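Local coordinates for VP24 (White spot syndrome virus, PDB 5HLJ), which serves as a major envelope protein of the virion, probably held in the viral membrane by a transmembrane helix, at residues Glu19-Thr24 and Met166-Gly171; Gly66-Thr71 and Asn99-Asp104; Ala13-Ser18 and Arg44-Val49. One frame throughout, in Å; residues are numbered along the deposited sequence.

Contact 1: Glu19-Thr24 and Met166-Gly171; sequences EIINLT and MRFSPG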
loop_
_atom_site.group_PDB
_atom_site.type_symbol
_atom_site.label_atom_id
_atom_site.label_comp_id
_atom_site.label_asym_id
_atom_site.label_seq_id
_atom_site.Cartn_x
_atom_site.Cartn_y
_atom_site.Cartn_z
ATOM N N GLU A 19 -11.875 4.643 2.698
ATOM C CA GLU A 19 -11.958 3.387 3.410
ATOM C C GLU A 19 -11.313 2.273 2.590
ATOM O O GLU A 19 -11.302 2.324 1.361
ATOM C CB GLU A 19 -13.419 3.074 3.733
ATOM C CG GLU A 19 -13.615 1.856 4.605
ATOM C CD GLU A 19 -15.052 1.685 5.066
ATOM O OE1 GLU A 19 -15.892 2.578 4.783
ATOM O OE2 GLU A 19 -15.328 0.662 5.730
ATOM N N ILE A 20 -10.744 1.289 3.277
ATOM C CA ILE A 20 -10.194 0.110 2.639
ATOM C C ILE A 20 -11.235 -1.004 2.585
ATOM O O ILE A 20 -11.899 -1.287 3.577
ATOM C CB ILE A 20 -8.956 -0.395 3.381
ATOM C CG1 ILE A 20 -7.826 0.628 3.299
ATOM C CG2 ILE A 20 -8.462 -1.668 2.775
ATOM C CD1 ILE A 20 -7.213 0.735 1.948
ATOM N N ILE A 21 -11.375 -1.611 1.410
ATOM C CA ILE A 21 -12.290 -2.717 1.141
ATOM C C ILE A 21 -11.458 -3.985 1.001
ATOM O O ILE A 21 -10.637 -4.075 0.093
ATOM C CB ILE A 21 -13.097 -2.472 -0.172
ATOM C CG1 ILE A 21 -13.790 -1.101 -0.146
ATOM C CG2 ILE A 21 -14.098 -3.574 -0.438
ATOM C CD1 ILE A 21 -14.618 -0.851 1.098
ATOM N N ASN A 22 -11.635 -4.954 1.891
ATOM C CA ASN A 22 -10.847 -6.187 1.814
ATOM C C ASN A 22 -11.702 -7.339 1.290
ATOM O O ASN A 22 -12.681 -7.733 1.924
ATOM C CB ASN A 22 -10.249 -6.548 3.179
ATOM C CG ASN A 22 -9.232 -5.514 3.671
ATOM O OD1 ASN A 22 -8.160 -5.366 3.094
ATOM N ND2 ASN A 22 -9.569 -4.801 4.748
ATOM N N LEU A 23 -11.329 -7.855 0.122
ATOM C CA LEU A 23 -12.054 -8.934 -0.535
ATOM C C LEU A 23 -11.139 -10.120 -0.832
ATOM O O LEU A 23 -9.912 -9.997 -0.829
ATOM C CB LEU A 23 -12.675 -8.447 -1.844
ATOM C CG LEU A 23 -13.670 -7.292 -1.775
ATOM C CD1 LEU A 23 -14.166 -6.991 -3.165
ATOM C CD2 LEU A 23 -14.834 -7.636 -0.842
ATOM N N THR A 24 -11.746 -11.261 -1.127
ATOM C CA THR A 24 -10.997 -12.453 -1.483
ATOM C C THR A 24 -11.116 -12.740 -2.978
ATOM O O THR A 24 -12.182 -12.566 -3.553
ATOM C CB THR A 24 -11.483 -13.653 -0.648
ATOM O OG1 THR A 24 -11.208 -13.387 0.732
ATOM C CG2 THR A 24 -10.758 -14.903 -1.032
ATOM N N MET A 166 -8.616 -2.832 -1.631
ATOM C CA MET A 166 -8.886 -1.656 -2.456
ATOM C C MET A 166 -9.152 -0.452 -1.570
ATOM O O MET A 166 -9.882 -0.555 -0.588
ATOM C CB MET A 166 -10.087 -1.885 -3.381
ATOM C CG MET A 166 -9.953 -3.082 -4.295
ATOM S SD MET A 166 -11.288 -3.195 -5.516
ATOM C CE MET A 166 -12.677 -3.666 -4.483
ATOM N N ARG A 167 -8.584 0.696 -1.916
ATOM C CA ARG A 167 -8.934 1.906 -1.199
ATOM C C ARG A 167 -9.971 2.711 -1.963
ATOM O O ARG A 167 -9.759 3.078 -3.113
ATOM C CB ARG A 167 -7.699 2.770 -0.917
ATOM C CG ARG A 167 -8.064 4.038 -0.142
ATOM C CD ARG A 167 -6.843 4.847 0.289
ATOM N NE ARG A 167 -7.185 6.245 0.582
ATOM C CZ ARG A 167 -6.813 6.896 1.688
ATOM N NH1 ARG A 167 -6.092 6.274 2.627
ATOM N NH2 ARG A 167 -7.158 8.175 1.863
ATOM N N PHE A 168 -11.101 2.965 -1.310
ATOM C CA PHE A 168 -12.152 3.822 -1.841
ATOM C C PHE A 168 -12.039 5.228 -1.272
ATOM O O PHE A 168 -11.788 5.401 -0.077
ATOM C CB PHE A 168 -13.550 3.271 -1.502
ATOM C CG PHE A 168 -13.944 2.046 -2.277
ATOM C CD1 PHE A 168 -13.027 1.362 -3.060
ATOM C CD2 PHE A 168 -15.250 1.570 -2.211
ATOM C CE1 PHE A 168 -13.405 0.208 -3.765
ATOM C CE2 PHE A 168 -15.641 0.442 -2.912
ATOM C CZ PHE A 168 -14.713 -0.245 -3.695
ATOM N N SER A 169 -12.264 6.237 -2.107
ATOM C CA SER A 169 -12.360 7.602 -1.602
ATOM C C SER A 169 -13.443 8.384 -2.351
ATOM O O SER A 169 -13.803 8.036 -3.470
ATOM C CB SER A 169 -10.992 8.302 -1.685
ATOM O OG SER A 169 -10.515 8.339 -3.012
ATOM N N PRO A 170 -13.985 9.434 -1.720
ATOM C CA PRO A 170 -15.075 10.183 -2.353
ATOM C C PRO A 170 -14.612 11.026 -3.524
ATOM O O PRO A 170 -13.499 11.539 -3.502
ATOM C CB PRO A 170 -15.585 11.091 -1.220
ATOM C CG PRO A 170 -14.973 10.553 0.038
ATOM C CD PRO A 170 -13.686 9.938 -0.368
ATOM N N GLY A 171 -15.462 11.177 -4.534
ATOM C CA GLY A 171 -15.210 12.163 -5.566
ATOM C C GLY A 171 -14.563 11.562 -6.790
ATOM O O GLY A 171 -14.435 10.335 -6.912
#
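Ile-21 and Phe-168 meet across two antiparallel strands, 19-28 and 161-170, neighbouring interior strands of the large mixed beta sheet of VP24. CG1 of Ile-21 stands over the centre of the Phe-168 ring, 3.5 Å from its centroid and 5° off the ring normal, a CH-pi contact in which the two side chains cross at about a right angle. Met-166 shares that face of the sheet; its chain bends at chi3 (-71°), and CE arrives 3.9 Å from CD1 of Leu-23. On the other face Ile-20 and Arg-167 form the non-hydrogen-bonded pair: CD1 of the isoleucine touches CB of the arginine at 3.5 Å, again with side chains crossed. Both residues also pack against other subunits, Ile-20 on Arg-167 of the second and Arg-167 on Ile-20 of the third, so this face looks into the trimer. Four backbone hydrogen bonds set the register, two in each of the pairs Glu-19/Phe-168 and Ile-21/Met-166. The straightest of them runs from N of Ile-21 to O of Met-166, 2.7 Å long with 174° at the hydrogen.

Contact 2: Gly66-Thr71 and Asn99-Asp104; sequences GDIILT and NNTKRD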
loop_
_atom_site.group_PDB
_atom_site.type_symbol
_atom_site.label_atom_id
_atom_site.label_comp_id
_atom_site.label_asym_id
_atom_site.label_seq_id
_atom_site.Cartn_x
_atom_site.Cartn_y
_atom_site.Cartn_z
ATOM N N GLY A 66 -27.584 -4.200 -2.339
ATOM C CA GLY A 66 -26.410 -3.557 -1.793
ATOM C C GLY A 66 -26.277 -2.164 -2.335
ATOM O O GLY A 66 -27.071 -1.736 -3.153
ATOM N N ASP A 67 -25.254 -1.463 -1.877
ATOM C CA ASP A 67 -25.010 -0.100 -2.309
ATOM C C ASP A 67 -23.969 -0.029 -3.434
ATOM O O ASP A 67 -23.984 0.886 -4.267
ATOM C CB ASP A 67 -24.562 0.747 -1.113
ATOM C CG ASP A 67 -25.634 0.836 -0.029
ATOM O OD1 ASP A 67 -26.566 1.655 -0.193
ATOM O OD2 ASP A 67 -25.540 0.092 0.979
ATOM N N ILE A 68 -23.064 -1.005 -3.431
ATOM C CA ILE A 68 -22.016 -1.147 -4.434
ATOM C C ILE A 68 -21.978 -2.623 -4.831
ATOM O O ILE A 68 -21.816 -3.489 -3.964
ATOM C CB ILE A 68 -20.632 -0.692 -3.897
ATOM C CG1 ILE A 68 -20.654 0.787 -3.514
ATOM C CG2 ILE A 68 -19.557 -0.936 -4.913
ATOM C CD1 ILE A 68 -19.415 1.240 -2.759
ATOM N N ILE A 69 -22.157 -2.913 -6.121
ATOM C CA ILE A 69 -22.282 -4.289 -6.585
ATOM C C ILE A 69 -21.154 -4.615 -7.542
ATOM O O ILE A 69 -20.934 -3.896 -8.525
ATOM C CB ILE A 69 -23.636 -4.547 -7.318
ATOM C CG1 ILE A 69 -24.766 -3.730 -6.696
ATOM C CG2 ILE A 69 -23.973 -6.045 -7.343
ATOM C CD1 ILE A 69 -25.128 -4.153 -5.287
ATOM N N LEU A 70 -20.455 -5.712 -7.281
ATOM C CA LEU A 70 -19.332 -6.096 -8.107
ATOM C C LEU A 70 -19.517 -7.487 -8.689
ATOM O O LEU A 70 -20.080 -8.368 -8.037
ATOM C CB LEU A 70 -18.029 -6.067 -7.309
ATOM C CG LEU A 70 -17.587 -4.799 -6.586
ATOM C CD1 LEU A 70 -18.195 -4.715 -5.195
ATOM C CD2 LEU A 70 -16.080 -4.801 -6.511
ATOM N N THR A 71 -19.020 -7.678 -9.912
ATOM C CA THR A 71 -18.884 -9.003 -10.500
ATOM C C THR A 71 -17.572 -9.069 -11.297
ATOM O O THR A 71 -17.177 -8.099 -11.939
ATOM C CB THR A 71 -20.098 -9.363 -11.418
ATOM O OG1 THR A 71 -19.956 -10.699 -11.906
ATOM C CG2 THR A 71 -20.199 -8.409 -12.608
ATOM N N ASN A 99 -22.107 1.351 -8.859
ATOM C CA ASN A 99 -22.079 2.333 -7.793
ATOM C C ASN A 99 -23.458 2.951 -7.627
ATOM O O ASN A 99 -23.859 3.849 -8.386
ATOM C CB ASN A 99 -21.033 3.422 -8.073
ATOM C CG ASN A 99 -21.032 4.526 -7.014
ATOM O OD1 ASN A 99 -21.625 4.379 -5.942
ATOM N ND2 ASN A 99 -20.359 5.640 -7.315
ATOM N N ASN A 100 -24.180 2.463 -6.625
ATOM C CA ASN A 100 -25.505 2.976 -6.325
ATOM C C ASN A 100 -25.511 3.749 -5.004
ATOM O O ASN A 100 -26.453 3.647 -4.230
ATOM C CB ASN A 100 -26.526 1.833 -6.279
ATOM C CG ASN A 100 -27.959 2.315 -6.508
ATOM O OD1 ASN A 100 -28.195 3.443 -6.964
ATOM N ND2 ASN A 100 -28.914 1.455 -6.207
ATOM N N THR A 101 -24.442 4.502 -4.753
ATOM C CA THR A 101 -24.404 5.466 -3.664
ATOM C C THR A 101 -24.756 6.842 -4.238
ATOM O O THR A 101 -25.044 6.972 -5.428
ATOM C CB THR A 101 -23.015 5.519 -2.960
ATOM O OG1 THR A 101 -22.060 6.182 -3.799
ATOM C CG2 THR A 101 -22.506 4.123 -2.629
ATOM N N LYS A 102 -24.733 7.867 -3.401
ATOM C CA LYS A 102 -25.093 9.204 -3.855
ATOM C C LYS A 102 -23.898 9.995 -4.395
ATOM O O LYS A 102 -24.050 11.148 -4.789
ATOM C CB LYS A 102 -25.749 9.990 -2.720
ATOM C CG LYS A 102 -27.101 9.449 -2.262
ATOM C CD LYS A 102 -27.620 10.262 -1.078
ATOM C CE LYS A 102 -28.952 9.737 -0.547
ATOM N NZ LYS A 102 -29.402 10.493 0.667
ATOM N N ARG A 103 -22.712 9.392 -4.424
ATOM C CA ARG A 103 -21.548 10.106 -4.951
ATOM C C ARG A 103 -20.623 9.247 -5.788
ATOM O O ARG A 103 -20.569 8.033 -5.634
ATOM C CB ARG A 103 -20.735 10.728 -3.822
ATOM C CG ARG A 103 -21.233 12.084 -3.411
ATOM C CD ARG A 103 -20.261 12.789 -2.481
ATOM N NE ARG A 103 -18.897 12.902 -2.996
ATOM C CZ ARG A 103 -17.992 13.734 -2.481
ATOM N NH1 ARG A 103 -18.317 14.502 -1.454
ATOM N NH2 ARG A 103 -16.769 13.809 -2.989
ATOM N N ASP A 104 -19.907 9.911 -6.685
ATOM C CA ASP A 104 -18.767 9.315 -7.358
ATOM C C ASP A 104 -17.757 8.787 -6.336
ATOM O O ASP A 104 -17.555 9.390 -5.278
ATOM C CB ASP A 104 -18.103 10.337 -8.273
ATOM C CG ASP A 104 -18.916 10.616 -9.533
ATOM O OD1 ASP A 104 -18.496 11.492 -10.320
ATOM O OD2 ASP A 104 -19.944 9.939 -9.764
HETATM O O HOH W 1 -28.273 -0.915 -5.539
#
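Asp-67 and Asn-100 face each other where the antiparallel pairing of strands 68-72 and 90-99 ends, and the backbone joins them once: N of Asn-100 gives a hydrogen bond of 2.8 Å to O of Asp-67, bent to 141° at the hydrogen. One step into the sheet, Ile-68 and Asn-99 make a non-hydrogen-bonded pair. Direct side-chain contact is modest. Its apolar part is CG2 of Thr-101, which comes to 3.9 Å from CG1 of Ile-68, the two side chains crossing obliquely. Separately, CB of Asn-100 rests against the carbonyl oxygen of Asp-67. Further out, a water donates to O of Gly-66; its second link, to ND2 of Asn-100, is so short that the bridge is doubtful.

Hydrogen bonds within 99-104 brace the loop. OD1 of Asn-99 receives two donors: OG1 of Thr-101 at 2.8 Å, in the carbonyl plane and on a lone pair, and N of Thr-101 at 3.1 Å, 38° out of that plane. Chi1 of Thr-101, at 74°, turns OG1 to where it reaches this oxygen. At the opposite end of the amide, ND2 of Asn-99 donates to O of Arg-103 at 2.9 Å, and also to O of Leu-137, so both ends of the group are bound and its rotation is fixed. The carboxylate of Asp-67 turns to a different neighbour, N of Lys-48 on the adjoining strand. The bond from N of Thr-101 to OD1 of Asn-99 defines an Asx turn, here opening the connection between strands 90-99 and 105-114.

Contact 3: Ala13-Ser18 and Arg44-Val49; sequences AYPVES and RNYGKV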
loop_
_atom_site.group_PDB
_atom_site.type_symbol
_atom_site.label_atom_id
_atom_site.label_comp_id
_atom_site.label_asym_id
_atom_site.label_seq_id
_atom_site.Cartn_x
_atom_site.Cartn_y
_atom_site.Cartn_z
ATOM N N ALA A 13 -26.200 5.861 0.718
ATOM C CA ALA A 13 -24.914 6.219 1.326
ATOM C C ALA A 13 -24.261 7.463 0.700
ATOM O O ALA A 13 -24.160 7.573 -0.535
ATOM C CB ALA A 13 -23.950 5.026 1.247
ATOM N N TYR A 14 -23.819 8.388 1.556
ATOM C CA TYR A 14 -23.108 9.592 1.112
ATOM C C TYR A 14 -21.718 9.689 1.770
ATOM O O TYR A 14 -21.556 10.356 2.799
ATOM C CB TYR A 14 -23.928 10.854 1.422
ATOM C CG TYR A 14 -23.372 12.108 0.785
ATOM C CD1 TYR A 14 -23.808 12.523 -0.470
ATOM C CD2 TYR A 14 -22.400 12.871 1.429
ATOM C CE1 TYR A 14 -23.297 13.669 -1.063
ATOM C CE2 TYR A 14 -21.880 14.014 0.844
ATOM C CZ TYR A 14 -22.336 14.409 -0.399
ATOM O OH TYR A 14 -21.819 15.543 -0.987
ATOM N N PRO A 15 -20.708 9.037 1.164
ATOM C CA PRO A 15 -19.379 8.915 1.785
ATOM C C PRO A 15 -18.601 10.222 1.847
ATOM O O PRO A 15 -18.629 11.012 0.899
ATOM C CB PRO A 15 -18.667 7.911 0.885
ATOM C CG PRO A 15 -19.364 8.017 -0.450
ATOM C CD PRO A 15 -20.792 8.332 -0.131
ATOM N N VAL A 16 -17.896 10.435 2.952
ATOM C CA VAL A 16 -17.108 11.648 3.112
ATOM C C VAL A 16 -15.667 11.333 3.540
ATOM O O VAL A 16 -14.829 12.232 3.647
ATOM C CB VAL A 16 -17.785 12.618 4.124
ATOM C CG1 VAL A 16 -18.981 13.325 3.469
ATOM C CG2 VAL A 16 -18.213 11.883 5.392
ATOM N N GLU A 17 -15.382 10.051 3.768
ATOM C CA GLU A 17 -14.022 9.595 4.079
ATOM C C GLU A 17 -13.588 8.386 3.261
ATOM O O GLU A 17 -14.420 7.621 2.770
ATOM C CB GLU A 17 -13.887 9.234 5.556
ATOM C CG GLU A 17 -13.423 10.365 6.442
ATOM C CD GLU A 17 -14.373 10.601 7.598
ATOM O OE1 GLU A 17 -14.250 11.648 8.256
ATOM O OE2 GLU A 17 -15.250 9.738 7.847
ATOM N N SER A 18 -12.276 8.205 3.163
ATOM C CA SER A 18 -11.693 7.044 2.514
ATOM C C SER A 18 -11.855 5.796 3.352
ATOM O O SER A 18 -11.942 5.871 4.564
ATOM C CB SER A 18 -10.216 7.266 2.244
ATOM O OG SER A 18 -10.037 8.413 1.445
ATOM N N ARG A 44 -18.204 1.159 6.669
ATOM C CA ARG A 44 -18.671 2.257 7.503
ATOM C C ARG A 44 -19.120 3.452 6.664
ATOM O O ARG A 44 -20.027 4.165 7.057
ATOM C CB ARG A 44 -17.598 2.700 8.515
ATOM C CG ARG A 44 -16.651 1.601 8.992
ATOM C CD ARG A 44 -15.723 2.084 10.140
ATOM N NE ARG A 44 -15.466 3.531 10.108
ATOM C CZ ARG A 44 -14.484 4.121 9.415
ATOM N NH1 ARG A 44 -13.644 3.395 8.664
ATOM N NH2 ARG A 44 -14.348 5.451 9.463
ATOM N N ASN A 45 -18.495 3.679 5.514
ATOM C CA ASN A 45 -18.771 4.892 4.756
ATOM C C ASN A 45 -19.394 4.653 3.382
ATOM O O ASN A 45 -19.831 5.600 2.741
ATOM C CB ASN A 45 -17.485 5.708 4.585
ATOM C CG ASN A 45 -16.842 6.081 5.915
ATOM O OD1 ASN A 45 -15.671 5.780 6.157
ATOM N ND2 ASN A 45 -17.601 6.744 6.775
ATOM N N TYR A 46 -19.434 3.403 2.926
ATOM C CA TYR A 46 -19.853 3.137 1.555
ATOM C C TYR A 46 -21.047 2.197 1.475
ATOM O O TYR A 46 -21.317 1.618 0.427
ATOM C CB TYR A 46 -18.659 2.598 0.743
ATOM C CG TYR A 46 -17.630 3.680 0.585
ATOM C CD1 TYR A 46 -17.703 4.584 -0.467
ATOM C CD2 TYR A 46 -16.638 3.859 1.536
ATOM C CE1 TYR A 46 -16.792 5.611 -0.588
ATOM C CE2 TYR A 46 -15.722 4.888 1.422
ATOM C CZ TYR A 46 -15.806 5.760 0.363
ATOM O OH TYR A 46 -14.896 6.780 0.256
ATOM N N GLY A 47 -21.777 2.063 2.576
ATOM C CA GLY A 47 -22.931 1.184 2.598
ATOM C C GLY A 47 -22.507 -0.267 2.512
ATOM O O GLY A 47 -21.410 -0.626 2.963
ATOM N N LYS A 48 -23.370 -1.100 1.928
ATOM C CA LYS A 48 -23.100 -2.528 1.820
ATOM C C LYS A 48 -22.419 -2.860 0.496
ATOM O O LYS A 48 -22.878 -2.466 -0.578
ATOM C CB LYS A 48 -24.393 -3.352 1.965
ATOM C CG LYS A 48 -24.125 -4.868 2.114
ATOM C CD LYS A 48 -25.331 -5.747 1.754
ATOM C CE LYS A 48 -26.139 -6.185 2.980
ATOM N NZ LYS A 48 -25.580 -7.378 3.711
ATOM N N VAL A 49 -21.315 -3.585 0.569
ATOM C CA VAL A 49 -20.671 -4.048 -0.637
ATOM C C VAL A 49 -21.177 -5.448 -0.932
ATOM O O VAL A 49 -21.150 -6.317 -0.072
ATOM C CB VAL A 49 -19.146 -4.002 -0.514
ATOM C CG1 VAL A 49 -18.495 -4.781 -1.625
ATOM C CG2 VAL A 49 -18.682 -2.553 -0.541
#
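Pro-15 and Tyr-46 supply the apolar part of this contact. CB of the proline lies over one face of the tyrosine ring, 3.8 Å from the centroid and 29° off the normal, a CH-pi contact displaced toward CE1, which it approaches to 3.3 Å. CG of Pro-15 follows over the same side of the ring, and the two side chains cross at about a right angle. Ala-13 adds a smaller patch, its CB directed at the backbone near N of Gly-47.

A single hydrogen bond joins the segments: OH of Tyr-46 donates to O of Glu-17 over 2.7 Å, approaching from above the carbonyl plane, 37° out of it. Although CB of Tyr-46 points away from 13-18, the ring brings its hydroxyl back to that segment.

In the fold, 13-18 is the N-terminal lead into strand 19-28. Residues 44-47 form the turn between strands 33-42 and 48-51, so the contact lays the incoming chain against a connection at the ends of these strands. Positive phi at Gly-47 favours glycine where this turn enters strand 48-51.

The remaining contacts round Asn-45 are looser. OD1 of Asn-45 meets CB of Glu-17 at 3.9 Å, and the carboxylate and amide planes are 63° apart. OD1 also sits 3.4 Å above the guanidinium plane of Arg-44, offset toward the rim. OE2 of Glu-17 and NH2 of Arg-44 are 4.7 Å apart, not in contact but close enough that their opposite charges may attract, while OE1 lies near OE1 of Glu-17 in each of the two other subunits.

How the contacts relate
Contact 1 is the most regular, two interior strands joined by paired backbone bonds and apolar side chains; contacts 2 and 3 lie farther from the chain centre, at the ends of the strands, with one direct hydrogen bond each across their segments. Contact 2 is largely buried and relies on an internally bonded loop, whereas contact 3 is partly buried and uses a proline-aromatic pairing. They interlock: Glu-19 of contact 1 binds backbone N atoms of Arg-44 and Asn-45 in contact 3, N of Lys-102 in contact 2 probably bonds to O of Ala-13 in contact 3, and CD1 of Ile-68 packs on CE2 of Phe-168. Contacts 1 and 3 reach other subunits; contact 2 stays within its chain.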